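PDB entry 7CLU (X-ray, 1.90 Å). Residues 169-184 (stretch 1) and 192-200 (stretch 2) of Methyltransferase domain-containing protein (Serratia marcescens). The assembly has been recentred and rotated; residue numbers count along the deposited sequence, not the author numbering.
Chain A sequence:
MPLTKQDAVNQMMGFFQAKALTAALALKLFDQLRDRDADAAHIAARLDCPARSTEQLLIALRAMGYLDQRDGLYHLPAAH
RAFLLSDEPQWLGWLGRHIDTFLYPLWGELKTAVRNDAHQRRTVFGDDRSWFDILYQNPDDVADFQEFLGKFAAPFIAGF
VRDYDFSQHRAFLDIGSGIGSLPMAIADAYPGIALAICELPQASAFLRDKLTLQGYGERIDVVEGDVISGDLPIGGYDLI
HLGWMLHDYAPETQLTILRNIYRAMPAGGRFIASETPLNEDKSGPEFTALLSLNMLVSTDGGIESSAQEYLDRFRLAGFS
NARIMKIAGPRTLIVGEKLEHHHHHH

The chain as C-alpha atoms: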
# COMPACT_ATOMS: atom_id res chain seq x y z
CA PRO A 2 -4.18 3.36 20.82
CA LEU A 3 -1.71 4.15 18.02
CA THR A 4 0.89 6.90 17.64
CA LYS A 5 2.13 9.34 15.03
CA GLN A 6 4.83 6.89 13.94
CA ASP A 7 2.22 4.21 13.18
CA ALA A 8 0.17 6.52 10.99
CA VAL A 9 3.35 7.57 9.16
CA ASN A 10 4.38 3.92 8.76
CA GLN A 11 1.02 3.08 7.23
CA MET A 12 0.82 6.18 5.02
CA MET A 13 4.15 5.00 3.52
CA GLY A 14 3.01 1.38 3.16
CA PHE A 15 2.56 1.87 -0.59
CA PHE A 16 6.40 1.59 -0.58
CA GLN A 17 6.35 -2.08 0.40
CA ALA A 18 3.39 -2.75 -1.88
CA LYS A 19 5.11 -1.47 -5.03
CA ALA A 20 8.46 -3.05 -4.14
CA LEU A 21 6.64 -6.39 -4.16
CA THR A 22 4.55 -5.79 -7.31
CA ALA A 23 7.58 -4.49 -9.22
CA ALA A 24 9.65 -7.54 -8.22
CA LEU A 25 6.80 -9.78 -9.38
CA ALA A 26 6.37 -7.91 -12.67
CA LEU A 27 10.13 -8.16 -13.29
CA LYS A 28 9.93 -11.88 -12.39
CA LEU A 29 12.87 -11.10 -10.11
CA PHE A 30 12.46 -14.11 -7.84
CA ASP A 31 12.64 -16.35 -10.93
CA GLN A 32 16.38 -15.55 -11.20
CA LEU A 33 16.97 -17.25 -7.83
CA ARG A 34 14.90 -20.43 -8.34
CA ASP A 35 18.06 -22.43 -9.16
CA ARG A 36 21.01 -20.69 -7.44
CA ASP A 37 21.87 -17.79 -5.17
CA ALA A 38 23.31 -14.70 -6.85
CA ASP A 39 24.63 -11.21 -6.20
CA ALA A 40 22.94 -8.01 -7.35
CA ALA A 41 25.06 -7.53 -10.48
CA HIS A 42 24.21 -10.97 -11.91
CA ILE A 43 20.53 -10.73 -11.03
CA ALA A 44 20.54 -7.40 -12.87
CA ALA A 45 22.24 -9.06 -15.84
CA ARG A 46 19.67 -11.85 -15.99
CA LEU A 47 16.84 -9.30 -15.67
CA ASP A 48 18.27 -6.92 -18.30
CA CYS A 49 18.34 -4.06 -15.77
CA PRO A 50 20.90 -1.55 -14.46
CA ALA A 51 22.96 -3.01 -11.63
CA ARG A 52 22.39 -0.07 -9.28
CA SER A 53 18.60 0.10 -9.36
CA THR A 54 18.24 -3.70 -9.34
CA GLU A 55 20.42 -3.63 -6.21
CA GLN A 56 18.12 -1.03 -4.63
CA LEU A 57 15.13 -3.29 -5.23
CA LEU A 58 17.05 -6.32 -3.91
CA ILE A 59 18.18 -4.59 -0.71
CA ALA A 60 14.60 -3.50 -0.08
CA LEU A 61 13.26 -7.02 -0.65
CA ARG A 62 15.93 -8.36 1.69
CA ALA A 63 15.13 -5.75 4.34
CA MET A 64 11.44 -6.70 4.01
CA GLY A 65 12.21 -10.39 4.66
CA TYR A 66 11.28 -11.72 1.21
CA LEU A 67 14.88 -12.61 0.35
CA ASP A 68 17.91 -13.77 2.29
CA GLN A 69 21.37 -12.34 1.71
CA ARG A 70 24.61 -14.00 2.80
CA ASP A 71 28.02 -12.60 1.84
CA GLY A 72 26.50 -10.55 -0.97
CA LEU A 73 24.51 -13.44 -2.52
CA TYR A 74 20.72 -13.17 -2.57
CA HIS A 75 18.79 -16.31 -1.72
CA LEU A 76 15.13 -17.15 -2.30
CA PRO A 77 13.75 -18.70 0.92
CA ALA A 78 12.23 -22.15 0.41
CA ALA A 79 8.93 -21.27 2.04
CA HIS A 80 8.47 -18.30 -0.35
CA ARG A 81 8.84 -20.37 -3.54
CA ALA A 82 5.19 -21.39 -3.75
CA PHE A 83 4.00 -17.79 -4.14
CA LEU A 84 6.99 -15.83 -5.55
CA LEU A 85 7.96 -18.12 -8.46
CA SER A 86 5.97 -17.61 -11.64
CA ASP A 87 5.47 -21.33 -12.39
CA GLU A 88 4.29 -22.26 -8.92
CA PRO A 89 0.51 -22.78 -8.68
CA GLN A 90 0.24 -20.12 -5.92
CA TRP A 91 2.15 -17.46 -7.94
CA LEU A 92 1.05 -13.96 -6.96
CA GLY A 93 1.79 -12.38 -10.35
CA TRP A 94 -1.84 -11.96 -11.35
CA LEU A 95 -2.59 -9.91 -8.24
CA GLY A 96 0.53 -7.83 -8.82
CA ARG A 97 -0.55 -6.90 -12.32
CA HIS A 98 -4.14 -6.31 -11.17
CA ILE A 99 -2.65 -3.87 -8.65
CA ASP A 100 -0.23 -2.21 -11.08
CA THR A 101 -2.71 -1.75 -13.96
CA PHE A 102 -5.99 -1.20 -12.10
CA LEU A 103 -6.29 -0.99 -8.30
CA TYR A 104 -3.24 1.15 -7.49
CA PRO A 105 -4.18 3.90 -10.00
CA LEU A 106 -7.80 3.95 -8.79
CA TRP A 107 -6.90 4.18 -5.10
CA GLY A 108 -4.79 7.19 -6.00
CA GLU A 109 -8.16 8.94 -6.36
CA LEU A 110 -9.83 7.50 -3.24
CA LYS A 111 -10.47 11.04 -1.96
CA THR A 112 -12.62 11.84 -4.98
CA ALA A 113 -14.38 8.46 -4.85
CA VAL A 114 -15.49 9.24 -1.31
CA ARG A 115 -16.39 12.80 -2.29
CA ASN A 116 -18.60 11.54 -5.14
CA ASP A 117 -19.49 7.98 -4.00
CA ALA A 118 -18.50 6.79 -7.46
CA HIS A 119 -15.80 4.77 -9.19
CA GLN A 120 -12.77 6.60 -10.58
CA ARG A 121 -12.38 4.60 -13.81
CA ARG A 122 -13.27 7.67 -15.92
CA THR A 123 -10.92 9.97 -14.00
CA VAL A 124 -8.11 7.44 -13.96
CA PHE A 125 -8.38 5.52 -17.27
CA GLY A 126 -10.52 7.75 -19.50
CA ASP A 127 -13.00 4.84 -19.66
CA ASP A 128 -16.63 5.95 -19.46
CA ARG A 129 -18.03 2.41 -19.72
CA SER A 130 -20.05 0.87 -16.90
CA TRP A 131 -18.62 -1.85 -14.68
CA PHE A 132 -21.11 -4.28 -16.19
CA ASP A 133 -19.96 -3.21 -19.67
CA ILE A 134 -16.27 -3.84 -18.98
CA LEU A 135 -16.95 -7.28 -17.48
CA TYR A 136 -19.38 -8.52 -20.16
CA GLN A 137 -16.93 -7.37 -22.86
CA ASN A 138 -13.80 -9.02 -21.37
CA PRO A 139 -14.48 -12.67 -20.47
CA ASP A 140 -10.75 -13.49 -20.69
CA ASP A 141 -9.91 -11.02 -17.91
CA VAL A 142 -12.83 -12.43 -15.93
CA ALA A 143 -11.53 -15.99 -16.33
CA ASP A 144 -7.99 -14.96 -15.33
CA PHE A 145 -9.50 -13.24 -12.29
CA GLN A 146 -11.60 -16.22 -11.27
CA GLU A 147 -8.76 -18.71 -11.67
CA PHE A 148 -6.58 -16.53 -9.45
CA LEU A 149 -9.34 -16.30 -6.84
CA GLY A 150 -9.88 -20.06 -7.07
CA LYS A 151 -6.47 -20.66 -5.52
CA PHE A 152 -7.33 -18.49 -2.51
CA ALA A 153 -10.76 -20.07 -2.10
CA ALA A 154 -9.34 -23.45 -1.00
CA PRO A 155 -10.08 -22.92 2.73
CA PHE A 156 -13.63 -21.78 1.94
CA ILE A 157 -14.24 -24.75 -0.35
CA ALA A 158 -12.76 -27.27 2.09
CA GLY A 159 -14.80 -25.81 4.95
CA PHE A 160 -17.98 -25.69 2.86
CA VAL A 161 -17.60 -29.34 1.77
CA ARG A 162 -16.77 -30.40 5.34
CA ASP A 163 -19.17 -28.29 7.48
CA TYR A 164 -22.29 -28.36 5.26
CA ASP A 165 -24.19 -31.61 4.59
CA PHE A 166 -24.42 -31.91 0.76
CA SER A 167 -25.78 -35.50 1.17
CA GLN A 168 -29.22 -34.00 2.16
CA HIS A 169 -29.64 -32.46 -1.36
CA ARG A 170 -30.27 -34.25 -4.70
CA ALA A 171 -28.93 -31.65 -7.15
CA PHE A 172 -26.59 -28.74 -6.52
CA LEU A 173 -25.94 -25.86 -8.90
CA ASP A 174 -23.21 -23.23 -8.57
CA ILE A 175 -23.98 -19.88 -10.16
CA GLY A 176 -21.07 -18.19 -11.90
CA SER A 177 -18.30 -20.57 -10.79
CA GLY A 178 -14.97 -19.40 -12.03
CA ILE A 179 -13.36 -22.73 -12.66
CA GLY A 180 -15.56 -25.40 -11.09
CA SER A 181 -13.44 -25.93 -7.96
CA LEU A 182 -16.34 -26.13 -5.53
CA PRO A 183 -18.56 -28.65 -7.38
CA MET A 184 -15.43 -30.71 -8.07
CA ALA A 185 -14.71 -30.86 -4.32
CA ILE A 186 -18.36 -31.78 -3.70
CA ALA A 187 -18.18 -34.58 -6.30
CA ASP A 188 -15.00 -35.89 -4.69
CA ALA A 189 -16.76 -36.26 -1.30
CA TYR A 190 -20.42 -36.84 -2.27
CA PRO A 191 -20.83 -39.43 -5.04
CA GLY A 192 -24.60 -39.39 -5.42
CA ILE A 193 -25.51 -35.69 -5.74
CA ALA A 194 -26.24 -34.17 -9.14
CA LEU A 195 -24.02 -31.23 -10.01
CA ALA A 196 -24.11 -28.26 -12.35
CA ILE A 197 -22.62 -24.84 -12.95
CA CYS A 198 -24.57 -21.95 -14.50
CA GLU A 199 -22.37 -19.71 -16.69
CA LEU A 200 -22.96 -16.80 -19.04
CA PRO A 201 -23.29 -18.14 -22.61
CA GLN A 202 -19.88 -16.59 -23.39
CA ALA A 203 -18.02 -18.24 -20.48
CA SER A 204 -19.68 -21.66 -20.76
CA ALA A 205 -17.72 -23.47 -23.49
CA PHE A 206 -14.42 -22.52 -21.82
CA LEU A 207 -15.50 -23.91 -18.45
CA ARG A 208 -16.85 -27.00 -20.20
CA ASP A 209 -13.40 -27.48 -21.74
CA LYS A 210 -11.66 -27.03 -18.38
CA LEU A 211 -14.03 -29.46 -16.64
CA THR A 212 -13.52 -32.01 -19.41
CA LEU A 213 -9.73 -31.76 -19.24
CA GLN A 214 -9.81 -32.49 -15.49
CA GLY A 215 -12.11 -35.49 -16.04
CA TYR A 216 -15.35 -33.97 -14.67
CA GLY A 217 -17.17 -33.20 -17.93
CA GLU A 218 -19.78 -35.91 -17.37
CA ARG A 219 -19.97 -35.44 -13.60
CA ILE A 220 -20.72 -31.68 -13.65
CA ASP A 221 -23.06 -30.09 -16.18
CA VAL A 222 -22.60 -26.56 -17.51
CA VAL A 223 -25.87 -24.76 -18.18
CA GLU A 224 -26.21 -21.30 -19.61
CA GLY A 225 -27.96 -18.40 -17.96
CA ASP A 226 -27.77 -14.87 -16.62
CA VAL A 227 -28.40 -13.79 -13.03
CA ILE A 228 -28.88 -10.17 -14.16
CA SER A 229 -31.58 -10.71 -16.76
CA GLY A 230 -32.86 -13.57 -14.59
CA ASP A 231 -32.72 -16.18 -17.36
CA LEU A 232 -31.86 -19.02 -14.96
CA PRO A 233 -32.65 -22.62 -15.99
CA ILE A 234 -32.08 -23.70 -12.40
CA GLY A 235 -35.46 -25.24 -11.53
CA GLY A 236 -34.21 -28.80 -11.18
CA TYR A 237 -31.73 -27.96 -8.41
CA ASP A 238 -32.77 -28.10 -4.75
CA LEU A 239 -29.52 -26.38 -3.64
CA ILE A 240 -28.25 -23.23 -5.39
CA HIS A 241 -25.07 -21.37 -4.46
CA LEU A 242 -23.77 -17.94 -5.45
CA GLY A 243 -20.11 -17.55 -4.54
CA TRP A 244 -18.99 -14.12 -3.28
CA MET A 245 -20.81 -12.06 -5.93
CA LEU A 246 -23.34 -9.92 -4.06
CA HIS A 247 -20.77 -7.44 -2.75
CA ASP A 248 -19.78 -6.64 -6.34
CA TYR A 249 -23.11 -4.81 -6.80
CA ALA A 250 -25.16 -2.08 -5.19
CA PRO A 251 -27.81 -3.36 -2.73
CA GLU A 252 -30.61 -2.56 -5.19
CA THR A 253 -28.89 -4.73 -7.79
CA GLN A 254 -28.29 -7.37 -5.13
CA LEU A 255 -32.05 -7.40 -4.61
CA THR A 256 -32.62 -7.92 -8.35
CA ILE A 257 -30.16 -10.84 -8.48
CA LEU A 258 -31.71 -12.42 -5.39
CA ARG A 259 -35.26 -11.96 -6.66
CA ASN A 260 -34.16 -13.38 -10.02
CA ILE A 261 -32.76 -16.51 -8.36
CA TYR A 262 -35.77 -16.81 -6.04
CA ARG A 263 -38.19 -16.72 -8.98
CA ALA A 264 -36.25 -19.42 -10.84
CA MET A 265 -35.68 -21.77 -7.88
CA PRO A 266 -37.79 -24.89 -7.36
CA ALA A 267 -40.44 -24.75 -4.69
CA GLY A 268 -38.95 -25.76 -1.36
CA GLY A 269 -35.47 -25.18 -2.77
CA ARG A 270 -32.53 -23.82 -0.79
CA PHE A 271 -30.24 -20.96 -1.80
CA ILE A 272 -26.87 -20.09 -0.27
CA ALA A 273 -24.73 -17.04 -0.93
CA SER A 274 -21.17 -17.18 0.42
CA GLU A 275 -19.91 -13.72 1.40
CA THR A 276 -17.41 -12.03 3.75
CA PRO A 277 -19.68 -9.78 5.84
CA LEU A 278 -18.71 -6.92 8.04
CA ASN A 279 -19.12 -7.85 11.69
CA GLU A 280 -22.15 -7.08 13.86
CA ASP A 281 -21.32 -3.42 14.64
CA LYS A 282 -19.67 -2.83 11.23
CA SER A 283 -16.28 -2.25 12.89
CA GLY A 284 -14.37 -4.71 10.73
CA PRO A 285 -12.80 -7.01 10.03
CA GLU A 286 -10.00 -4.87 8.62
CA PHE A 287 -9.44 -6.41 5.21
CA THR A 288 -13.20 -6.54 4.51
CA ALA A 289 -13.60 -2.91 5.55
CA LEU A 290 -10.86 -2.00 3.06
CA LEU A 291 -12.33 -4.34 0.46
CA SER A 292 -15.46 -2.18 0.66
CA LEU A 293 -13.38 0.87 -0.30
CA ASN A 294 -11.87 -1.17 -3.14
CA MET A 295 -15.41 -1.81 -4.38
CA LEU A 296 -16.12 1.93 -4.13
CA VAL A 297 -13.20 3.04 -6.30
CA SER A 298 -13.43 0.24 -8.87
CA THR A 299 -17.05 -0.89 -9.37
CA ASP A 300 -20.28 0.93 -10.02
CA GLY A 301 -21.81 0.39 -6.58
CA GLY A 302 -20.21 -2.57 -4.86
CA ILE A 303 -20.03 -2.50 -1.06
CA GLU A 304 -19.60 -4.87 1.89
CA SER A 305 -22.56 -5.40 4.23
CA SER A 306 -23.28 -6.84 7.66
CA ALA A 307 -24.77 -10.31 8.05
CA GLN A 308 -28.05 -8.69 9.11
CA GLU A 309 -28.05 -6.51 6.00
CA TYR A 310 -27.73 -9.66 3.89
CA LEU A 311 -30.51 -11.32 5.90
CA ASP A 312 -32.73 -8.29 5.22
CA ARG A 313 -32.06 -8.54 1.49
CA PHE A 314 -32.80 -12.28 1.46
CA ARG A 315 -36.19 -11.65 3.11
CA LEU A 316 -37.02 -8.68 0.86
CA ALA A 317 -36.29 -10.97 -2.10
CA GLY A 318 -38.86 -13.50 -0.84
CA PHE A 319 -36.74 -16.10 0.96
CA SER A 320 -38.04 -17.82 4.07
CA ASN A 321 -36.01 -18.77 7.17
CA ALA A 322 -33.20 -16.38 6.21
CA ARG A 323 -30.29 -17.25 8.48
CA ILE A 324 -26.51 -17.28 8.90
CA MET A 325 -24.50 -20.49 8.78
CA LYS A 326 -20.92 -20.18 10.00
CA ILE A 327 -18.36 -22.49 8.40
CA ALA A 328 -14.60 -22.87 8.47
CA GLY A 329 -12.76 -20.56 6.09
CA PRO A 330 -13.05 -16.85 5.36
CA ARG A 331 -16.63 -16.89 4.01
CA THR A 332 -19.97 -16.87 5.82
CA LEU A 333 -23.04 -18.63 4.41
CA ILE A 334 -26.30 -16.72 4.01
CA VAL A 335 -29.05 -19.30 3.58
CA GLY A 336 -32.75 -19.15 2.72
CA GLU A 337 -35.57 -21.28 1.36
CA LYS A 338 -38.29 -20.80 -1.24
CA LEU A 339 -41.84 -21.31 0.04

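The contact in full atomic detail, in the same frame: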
# COMPACT_ATOMS: atom_id res chain seq x y z
N HIS A 169 -29.11 -33.02 -0.09
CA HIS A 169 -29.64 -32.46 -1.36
C HIS A 169 -29.51 -33.48 -2.49
O HIS A 169 -28.67 -34.38 -2.39
CB HIS A 169 -28.96 -31.14 -1.69
CG HIS A 169 -29.17 -30.09 -0.65
ND1 HIS A 169 -30.36 -29.43 -0.51
CD2 HIS A 169 -28.35 -29.61 0.31
CE1 HIS A 169 -30.27 -28.57 0.48
NE2 HIS A 169 -29.05 -28.67 1.00
N ARG A 170 -30.32 -33.32 -3.54
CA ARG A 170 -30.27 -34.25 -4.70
C ARG A 170 -29.51 -33.63 -5.87
O ARG A 170 -28.89 -34.39 -6.62
CB ARG A 170 -31.70 -34.59 -5.15
N ALA A 171 -29.52 -32.30 -5.98
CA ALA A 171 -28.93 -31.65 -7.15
C ALA A 171 -28.49 -30.26 -6.74
O ALA A 171 -29.30 -29.46 -6.26
CB ALA A 171 -29.94 -31.58 -8.30
N PHE A 172 -27.20 -30.00 -6.91
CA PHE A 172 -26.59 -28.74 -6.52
C PHE A 172 -26.12 -28.01 -7.76
O PHE A 172 -25.54 -28.61 -8.68
CB PHE A 172 -25.42 -29.01 -5.58
CG PHE A 172 -24.47 -27.86 -5.45
CD1 PHE A 172 -24.67 -26.89 -4.50
CD2 PHE A 172 -23.36 -27.77 -6.27
CE1 PHE A 172 -23.77 -25.84 -4.35
CE2 PHE A 172 -22.46 -26.72 -6.14
CZ PHE A 172 -22.67 -25.76 -5.18
N LEU A 173 -26.36 -26.70 -7.79
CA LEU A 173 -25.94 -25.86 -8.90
C LEU A 173 -25.21 -24.64 -8.37
O LEU A 173 -25.68 -23.98 -7.44
CB LEU A 173 -27.13 -25.44 -9.76
CG LEU A 173 -26.74 -24.63 -11.01
CD1 LEU A 173 -27.57 -25.04 -12.21
CD2 LEU A 173 -26.95 -23.16 -10.72
N ASP A 174 -24.06 -24.34 -8.97
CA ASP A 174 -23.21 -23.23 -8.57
C ASP A 174 -23.32 -22.14 -9.62
O ASP A 174 -23.00 -22.36 -10.80
CB ASP A 174 -21.76 -23.70 -8.43
CG ASP A 174 -20.89 -22.73 -7.62
OD1 ASP A 174 -21.41 -21.94 -6.81
OD2 ASP A 174 -19.65 -22.78 -7.80
N ILE A 175 -23.75 -20.96 -9.21
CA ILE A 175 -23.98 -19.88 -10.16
C ILE A 175 -22.69 -19.08 -10.34
O ILE A 175 -22.18 -18.47 -9.39
CB ILE A 175 -25.12 -18.96 -9.73
CG1 ILE A 175 -26.44 -19.74 -9.71
CG2 ILE A 175 -25.19 -17.79 -10.68
CD1 ILE A 175 -27.68 -18.88 -9.60
N GLY A 176 -22.17 -19.08 -11.57
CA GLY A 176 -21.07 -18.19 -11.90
C GLY A 176 -19.75 -18.64 -11.33
O GLY A 176 -18.89 -17.79 -11.06
N SER A 177 -19.59 -19.95 -11.10
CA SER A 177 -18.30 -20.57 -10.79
C SER A 177 -17.23 -20.03 -11.72
O SER A 177 -17.42 -19.95 -12.94
CB SER A 177 -18.39 -22.09 -10.97
OG SER A 177 -18.72 -22.81 -9.79
N GLY A 178 -16.09 -19.67 -11.15
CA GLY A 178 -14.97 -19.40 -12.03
C GLY A 178 -14.58 -20.66 -12.78
O GLY A 178 -14.73 -20.75 -14.00
N ILE A 179 -14.10 -21.65 -12.04
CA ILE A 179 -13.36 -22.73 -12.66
C ILE A 179 -13.86 -24.09 -12.20
O ILE A 179 -13.25 -25.12 -12.51
CB ILE A 179 -11.85 -22.58 -12.37
CG1 ILE A 179 -11.59 -22.73 -10.87
CG2 ILE A 179 -11.33 -21.23 -12.87
CD1 ILE A 179 -10.13 -22.98 -10.53
N GLY A 180 -14.97 -24.12 -11.46
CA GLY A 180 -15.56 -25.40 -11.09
C GLY A 180 -14.99 -26.07 -9.86
O GLY A 180 -15.37 -27.21 -9.57
N SER A 181 -14.16 -25.36 -9.09
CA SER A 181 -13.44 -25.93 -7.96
C SER A 181 -14.37 -26.44 -6.88
O SER A 181 -14.11 -27.48 -6.26
CB SER A 181 -12.49 -24.88 -7.39
OG SER A 181 -11.40 -24.79 -8.26
N LEU A 182 -15.45 -25.71 -6.61
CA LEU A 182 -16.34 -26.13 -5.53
C LEU A 182 -17.14 -27.36 -5.91
O LEU A 182 -17.12 -28.34 -5.15
CB LEU A 182 -17.23 -24.96 -5.10
CG LEU A 182 -18.43 -25.26 -4.20
CD1 LEU A 182 -17.99 -25.92 -2.92
CD2 LEU A 182 -19.19 -23.93 -3.91
N PRO A 183 -17.84 -27.41 -7.06
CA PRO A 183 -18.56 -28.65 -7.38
C PRO A 183 -17.64 -29.83 -7.62
O PRO A 183 -18.05 -30.98 -7.40
CB PRO A 183 -19.38 -28.29 -8.63
CG PRO A 183 -18.77 -27.05 -9.15
CD PRO A 183 -18.20 -26.32 -7.99
N MET A 184 -16.39 -29.61 -8.03
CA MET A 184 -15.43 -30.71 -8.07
C MET A 184 -15.18 -31.27 -6.66
O MET A 184 -15.20 -32.49 -6.45
CB MET A 184 -14.11 -30.26 -8.71
CG MET A 184 -14.20 -30.20 -10.21
SD MET A 184 -12.74 -29.61 -11.06
CE MET A 184 -12.36 -28.15 -10.16
N GLY A 192 -23.27 -39.23 -4.88
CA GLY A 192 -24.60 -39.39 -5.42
C GLY A 192 -25.36 -38.12 -5.77
O GLY A 192 -26.49 -38.21 -6.26
N ILE A 193 -24.78 -36.94 -5.54
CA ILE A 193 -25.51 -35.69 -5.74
C ILE A 193 -25.28 -35.19 -7.16
O ILE A 193 -24.16 -35.25 -7.68
CB ILE A 193 -25.10 -34.64 -4.69
CG1 ILE A 193 -25.94 -33.37 -4.86
CG2 ILE A 193 -23.60 -34.33 -4.76
CD1 ILE A 193 -25.54 -32.22 -3.95
N ALA A 194 -26.36 -34.74 -7.81
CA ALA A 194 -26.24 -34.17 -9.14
C ALA A 194 -25.62 -32.77 -9.06
O ALA A 194 -25.80 -32.04 -8.08
CB ALA A 194 -27.61 -34.11 -9.82
N LEU A 195 -24.87 -32.40 -10.09
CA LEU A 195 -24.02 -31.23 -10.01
C LEU A 195 -24.03 -30.45 -11.31
O LEU A 195 -23.98 -31.03 -12.40
CB LEU A 195 -22.57 -31.61 -9.66
CG LEU A 195 -22.31 -32.21 -8.28
CD1 LEU A 195 -20.86 -32.68 -8.19
CD2 LEU A 195 -22.60 -31.18 -7.19
N ALA A 196 -24.02 -29.13 -11.19
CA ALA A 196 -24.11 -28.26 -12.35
C ALA A 196 -23.49 -26.91 -12.02
O ALA A 196 -23.44 -26.49 -10.86
CB ALA A 196 -25.56 -28.07 -12.81
N ILE A 197 -23.03 -26.23 -13.06
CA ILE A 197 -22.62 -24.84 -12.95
C ILE A 197 -23.41 -24.05 -13.99
O ILE A 197 -23.54 -24.48 -15.13
CB ILE A 197 -21.11 -24.68 -13.17
CG1 ILE A 197 -20.34 -25.46 -12.09
CG2 ILE A 197 -20.75 -23.21 -13.19
CD1 ILE A 197 -18.92 -25.74 -12.47
N CYS A 198 -23.91 -22.89 -13.59
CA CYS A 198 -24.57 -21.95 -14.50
C CYS A 198 -23.60 -20.84 -14.89
O CYS A 198 -23.11 -20.12 -14.01
CB CYS A 198 -25.82 -21.36 -13.87
SG CYS A 198 -26.73 -20.30 -15.02
N GLU A 199 -23.30 -20.72 -16.19
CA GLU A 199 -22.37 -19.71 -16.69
C GLU A 199 -23.05 -18.86 -17.76
O GLU A 199 -23.96 -19.33 -18.44
CB GLU A 199 -21.11 -20.32 -17.31
CG GLU A 199 -20.12 -20.89 -16.30
CD GLU A 199 -19.68 -19.86 -15.28
OE1 GLU A 199 -19.20 -18.78 -15.69
OE2 GLU A 199 -19.82 -20.14 -14.07
N LEU A 200 -22.57 -17.63 -17.90
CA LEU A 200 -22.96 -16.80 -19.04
C LEU A 200 -22.68 -17.55 -20.33
O LEU A 200 -21.67 -18.26 -20.42
CB LEU A 200 -22.19 -15.47 -19.03
CG LEU A 200 -22.56 -14.40 -18.01
CD1 LEU A 200 -21.64 -13.19 -18.20
CD2 LEU A 200 -24.02 -13.99 -18.14
O HOH W 1 -28.85 -36.97 -7.49

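Strands 171-175 and 194-199 run parallel, their axes 22° apart and 4.5 Å at closest approach, and the register advances one residue at a time from A171 opposite A194 to I175 opposite C198. Before the strand proper, the carbonyl of R170 accepts from A194 N (O to N 2.8 Å, 165° at the hydrogen). The same R170 O takes a hydrogen bond from a water (2.7 Å) that also donates to G192 O (2.9 Å).

A171 offers no backbone hydrogen bond to stretch 2; its CA lies 3.3 Å from A194 O in a CA-H...O contact, and its CB lies 3.8 Å from A194 CB. F172 bonds in both directions, as alternate residues do in a parallel ladder: its N donates to A194 O (2.7 Å, 173°), while its O accepts from A196 N (3.0 Å) at only 128°, a weak bond. On its side of the sheet, F172 CB meets I193 CD1 at 3.6 Å, and its ring atom CD2 meets L195 CD2 at 3.6 Å.

L173 points to the other face, where CD1 packs on A196 CB (3.7 Å) and CD2 on C198 CB (3.8 Å). D174 resumes the ladder, its N donating to A196 O (2.9 Å, 161°) and its O accepting from C198 N (3.0 Å, 159°). G176 N closes it on C198 O (2.8 Å, 154°); the positive phi of G176, 75°, favours glycine.

Past the strand, S177 CB approaches I197 CG2 to 3.4 Å. G180, at the N-cap position, brings its CA within 3.6 Å of I197 CD1, and backbone angles of 85/10 themselves call for glycine. In the helix that follows, P183 CG reaches the same I197 CD1 at 3.6 Å, and P183 O lies 3.4 Å from L195 CD1, so the helix start packs against the face carrying L195 and I197.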